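Local coordinates for protein AxyAgu115A (Amphibacillus xylanus NBRC 15112, PDB 6NPS) that is a family GH115 alpha-glucuronidase that probably removes glucuronic acid side groups from xylan, acting in concert with alpha-arabinofuranosidases on arabinoglucuronoxylan, at residues 388-393 with 436-441. The protein carries 3 engineered substitutions. Sequence-based numbering, arbitrary orientation.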
ATOM      1  N   GLY A 388      27.030 -12.717 -10.810  1.00 30.17           N
ATOM      2  CA  GLY A 388      27.909 -13.576 -10.054  1.00 28.34           C
ATOM      3  C   GLY A 388      27.553 -15.045 -10.092  1.00 31.25           C
ATOM      4  O   GLY A 388      28.151 -15.831  -9.333  1.00 29.14           O
ATOM      5  N   ASN A 389      26.647 -15.446 -10.976  1.00 27.07           N
ATOM      6  CA  ASN A 389      26.285 -16.843 -11.188  1.00 29.21           C
ATOM      7  C   ASN A 389      26.794 -17.244 -12.563  1.00 27.71           C
ATOM      8  O   ASN A 389      26.442 -16.604 -13.557  1.00 31.86           O
ATOM      9  CB  ASN A 389      24.772 -17.025 -11.110  1.00 28.44           C
ATOM     10  CG  ASN A 389      24.200 -16.405  -9.862  1.00 35.02           C
ATOM     11  OD1 ASN A 389      24.458 -16.899  -8.733  1.00 35.98           O
ATOM     12  ND2 ASN A 389      23.425 -15.320 -10.030  1.00 29.88           N
ATOM     13  N   LEU A 390      27.631 -18.278 -12.623  1.00 30.72           N
ATOM     14  CA  LEU A 390      28.079 -18.748 -13.930  1.00 33.56           C
ATOM     15  C   LEU A 390      26.887 -19.115 -14.802  1.00 35.46           C
ATOM     16  O   LEU A 390      25.778 -19.358 -14.315  1.00 32.71           O
ATOM     17  CB  LEU A 390      28.986 -19.968 -13.807  1.00 31.54           C
ATOM     18  CG  LEU A 390      30.144 -19.834 -12.811  1.00 38.17           C
ATOM     19  CD1 LEU A 390      31.066 -21.067 -12.891  1.00 39.19           C
ATOM     20  CD2 LEU A 390      30.955 -18.542 -13.004  1.00 35.44           C
ATOM     21  N   ARG A 391      27.148 -19.170 -16.105  1.00 29.21           N
ATOM     22  CA  ARG A 391      26.217 -19.694 -17.089  1.00 36.15           C
ATOM     23  C   ARG A 391      26.710 -21.061 -17.551  1.00 36.53           C
ATOM     24  O   ARG A 391      27.083 -21.895 -16.718  1.00 40.52           O
ATOM     25  CB  ARG A 391      26.085 -18.681 -18.252  1.00 35.20           C
ATOM     26  CG  ARG A 391      25.533 -17.324 -17.763  1.00 37.08           C
ATOM     27  CD  ARG A 391      25.473 -16.294 -18.924  1.00 43.42           C
ATOM     28  NE  ARG A 391      24.521 -16.749 -19.918  1.00 56.02           N
ATOM     29  CZ  ARG A 391      24.326 -16.170 -21.098  1.00 71.32           C
ATOM     30  NH1 ARG A 391      25.040 -15.103 -21.450  1.00 76.66           N
ATOM     31  NH2 ARG A 391      23.424 -16.672 -21.932  1.00 72.29           N
ATOM     32  N   THR A 392      26.704 -21.330 -18.850  1.00 35.94           N
ATOM     33  CA  THR A 392      27.181 -22.635 -19.291  1.00 36.36           C
ATOM     34  C   THR A 392      28.699 -22.699 -19.211  1.00 39.52           C
ATOM     35  O   THR A 392      29.396 -21.677 -19.139  1.00 39.68           O
ATOM     36  CB  THR A 392      26.742 -22.956 -20.706  1.00 44.42           C
ATOM     37  OG1 THR A 392      27.383 -22.049 -21.605  1.00 49.53           O
ATOM     38  CG2 THR A 392      25.231 -22.849 -20.810  1.00 38.61           C
ATOM     39  N   LEU A 393      29.204 -23.925 -19.198  1.00 37.36           N
ATOM     40  CA  LEU A 393      30.605 -24.214 -18.952  1.00 35.11           C
ATOM     41  C   LEU A 393      31.019 -25.305 -19.931  1.00 37.89           C
ATOM     42  O   LEU A 393      30.163 -26.006 -20.486  1.00 39.73           O
ATOM     43  CB  LEU A 393      30.793 -24.666 -17.492  1.00 33.31           C
ATOM     44  CG  LEU A 393      30.530 -23.605 -16.397  1.00 38.99           C
ATOM     45  CD1 LEU A 393      30.610 -24.269 -15.012  1.00 36.16           C
ATOM     46  CD2 LEU A 393      31.501 -22.374 -16.484  1.00 32.56           C
ATOM     47  N   THR A 436      35.769 -21.738  -8.364  1.00 28.45           N
ATOM     48  CA  THR A 436      36.375 -23.066  -8.404  1.00 28.89           C
ATOM     49  C   THR A 436      35.609 -24.007  -9.313  1.00 31.04           C
ATOM     50  O   THR A 436      36.214 -24.893  -9.922  1.00 30.72           O
ATOM     51  CB  THR A 436      36.500 -23.704  -7.011  1.00 31.02           C
ATOM     52  OG1 THR A 436      35.198 -23.819  -6.395  1.00 35.03           O
ATOM     53  CG2 THR A 436      37.423 -22.856  -6.141  1.00 30.17           C
ATOM     54  N   MET A 437      34.286 -23.856  -9.405  1.00 30.16           N
ATOM     55  CA  MET A 437      33.550 -24.677 -10.357  1.00 33.56           C
ATOM     56  C   MET A 437      33.990 -24.393 -11.798  1.00 32.68           C
ATOM     57  O   MET A 437      34.105 -25.318 -12.620  1.00 33.40           O
ATOM     58  CB  MET A 437      32.064 -24.425 -10.201  1.00 36.78           C
ATOM     59  CG  MET A 437      31.242 -25.411 -10.956  1.00 47.22           C
ATOM     60  SD  MET A 437      29.518 -25.153 -10.571  1.00 53.74           S
ATOM     61  CE  MET A 437      28.749 -26.445 -11.521  1.00 55.90           C
ATOM     62  N   ALA A 438      34.223 -23.125 -12.130  1.00 32.53           N
ATOM     63  CA  ALA A 438      34.691 -22.788 -13.479  1.00 31.13           C
ATOM     64  C   ALA A 438      36.038 -23.440 -13.767  1.00 33.31           C
ATOM     65  O   ALA A 438      36.251 -24.014 -14.848  1.00 31.26           O
ATOM     66  CB  ALA A 438      34.790 -21.277 -13.614  1.00 31.98           C
ATOM     67  N   TYR A 439      36.942 -23.436 -12.779  1.00 30.56           N
ATOM     68  CA  TYR A 439      38.218 -24.131 -12.949  1.00 32.77           C
ATOM     69  C   TYR A 439      38.021 -25.632 -13.106  1.00 33.86           C
ATOM     70  O   TYR A 439      38.671 -26.271 -13.940  1.00 35.52           O
ATOM     71  CB  TYR A 439      39.117 -23.830 -11.751  1.00 34.17           C
ATOM     72  CG  TYR A 439      40.553 -24.236 -11.922  1.00 36.33           C
ATOM     73  CD1 TYR A 439      40.956 -25.546 -11.693  1.00 39.21           C
ATOM     74  CD2 TYR A 439      41.516 -23.305 -12.301  1.00 37.67           C
ATOM     75  CE1 TYR A 439      42.306 -25.927 -11.833  1.00 40.27           C
ATOM     76  CE2 TYR A 439      42.838 -23.670 -12.442  1.00 38.20           C
ATOM     77  CZ  TYR A 439      43.225 -24.981 -12.208  1.00 40.69           C
ATOM     78  OH  TYR A 439      44.542 -25.338 -12.340  1.00 48.70           O
ATOM     79  N   ASP A 440      37.147 -26.217 -12.285  1.00 33.01           N
ATOM     80  CA  ASP A 440      36.849 -27.644 -12.373  1.00 36.71           C
ATOM     81  C   ASP A 440      36.305 -28.032 -13.744  1.00 36.18           C
ATOM     82  O   ASP A 440      36.505 -29.162 -14.198  1.00 35.41           O
ATOM     83  CB  ASP A 440      35.832 -28.038 -11.294  1.00 42.32           C
ATOM     84  CG  ASP A 440      36.378 -27.874  -9.833  1.00 56.28           C
ATOM     85  OD1 ASP A 440      37.625 -27.792  -9.631  1.00 50.65           O
ATOM     86  OD2 ASP A 440      35.526 -27.834  -8.879  1.00 57.31           O
ATOM     87  N   PHE A 441      35.560 -27.152 -14.389  1.00 31.47           N
ATOM     88  CA  PHE A 441      35.076 -27.451 -15.729  1.00 34.95           C
ATOM     89  C   PHE A 441      36.098 -27.087 -16.816  1.00 37.49           C
ATOM     90  O   PHE A 441      35.745 -27.074 -18.001  1.00 39.76           O
ATOM     91  CB  PHE A 441      33.768 -26.710 -16.007  1.00 33.89           C
ATOM     92  CG  PHE A 441      32.522 -27.402 -15.464  1.00 37.22           C
ATOM     93  CD1 PHE A 441      32.238 -27.361 -14.109  1.00 38.54           C
ATOM     94  CD2 PHE A 441      31.640 -28.066 -16.328  1.00 34.33           C
ATOM     95  CE1 PHE A 441      31.090 -27.961 -13.599  1.00 39.75           C
ATOM     96  CE2 PHE A 441      30.498 -28.668 -15.849  1.00 36.64           C
ATOM     97  CZ  PHE A 441      30.215 -28.608 -14.472  1.00 40.37           C
TER
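Residues 388-393 run as an irregular, mostly extended loop beside the last turn of helix 428-440, and the two backbones come nearest at Leu-393 and Phe-441, whose CA atoms are 6.4 Å apart. Phe-441 is the first residue to leave helical geometry, yet its N still donates to Met-437 O at 2.9 Å, so its ring is carried on a backbone that remains tied to the helix. The same Met-437 O lies at the edge of the Phe-441 ring, in its plane. No hydrogen bond crosses between the segments; the joint is wholly apolar and buried. At its centre Leu-393 lies over one face of the Phe-441 ring, the two side chains crossing at about a right angle. Its CD1 makes a CH-pi contact, 3.8 Å from the ring centroid and 20° off the normal, offset toward the Phe-441 CG-CD1 bond. Leu-393 CB rests near the other ortho carbon, 3.7 Å from Phe-441 CD2, so the leucine straddles the end of the ring nearest the Phe-441 backbone, around CG, CD1 and CD2. The CA-CB bonds of both leucines are directed at the helix. Leu-390 brings the tip of its CD1 methyl to Ala-438 CB, at 3.8 Å, and more loosely to Met-437 CB. The extended Met-437 chain passes by Leu-393 CD1 through its CG, at 4.3 Å. This contact belongs to the family's TIM-barrel region, joining the loop between strands 379-383 and 405-410 to the helix that leads into strand 446-450. Met-407 of strand 405-410 touches both leucines, while Pro-937 meets Met-437, and Leu-393 shares backbone hydrogen bonds with Val-872, linking this loop to the C-terminal part of the chain.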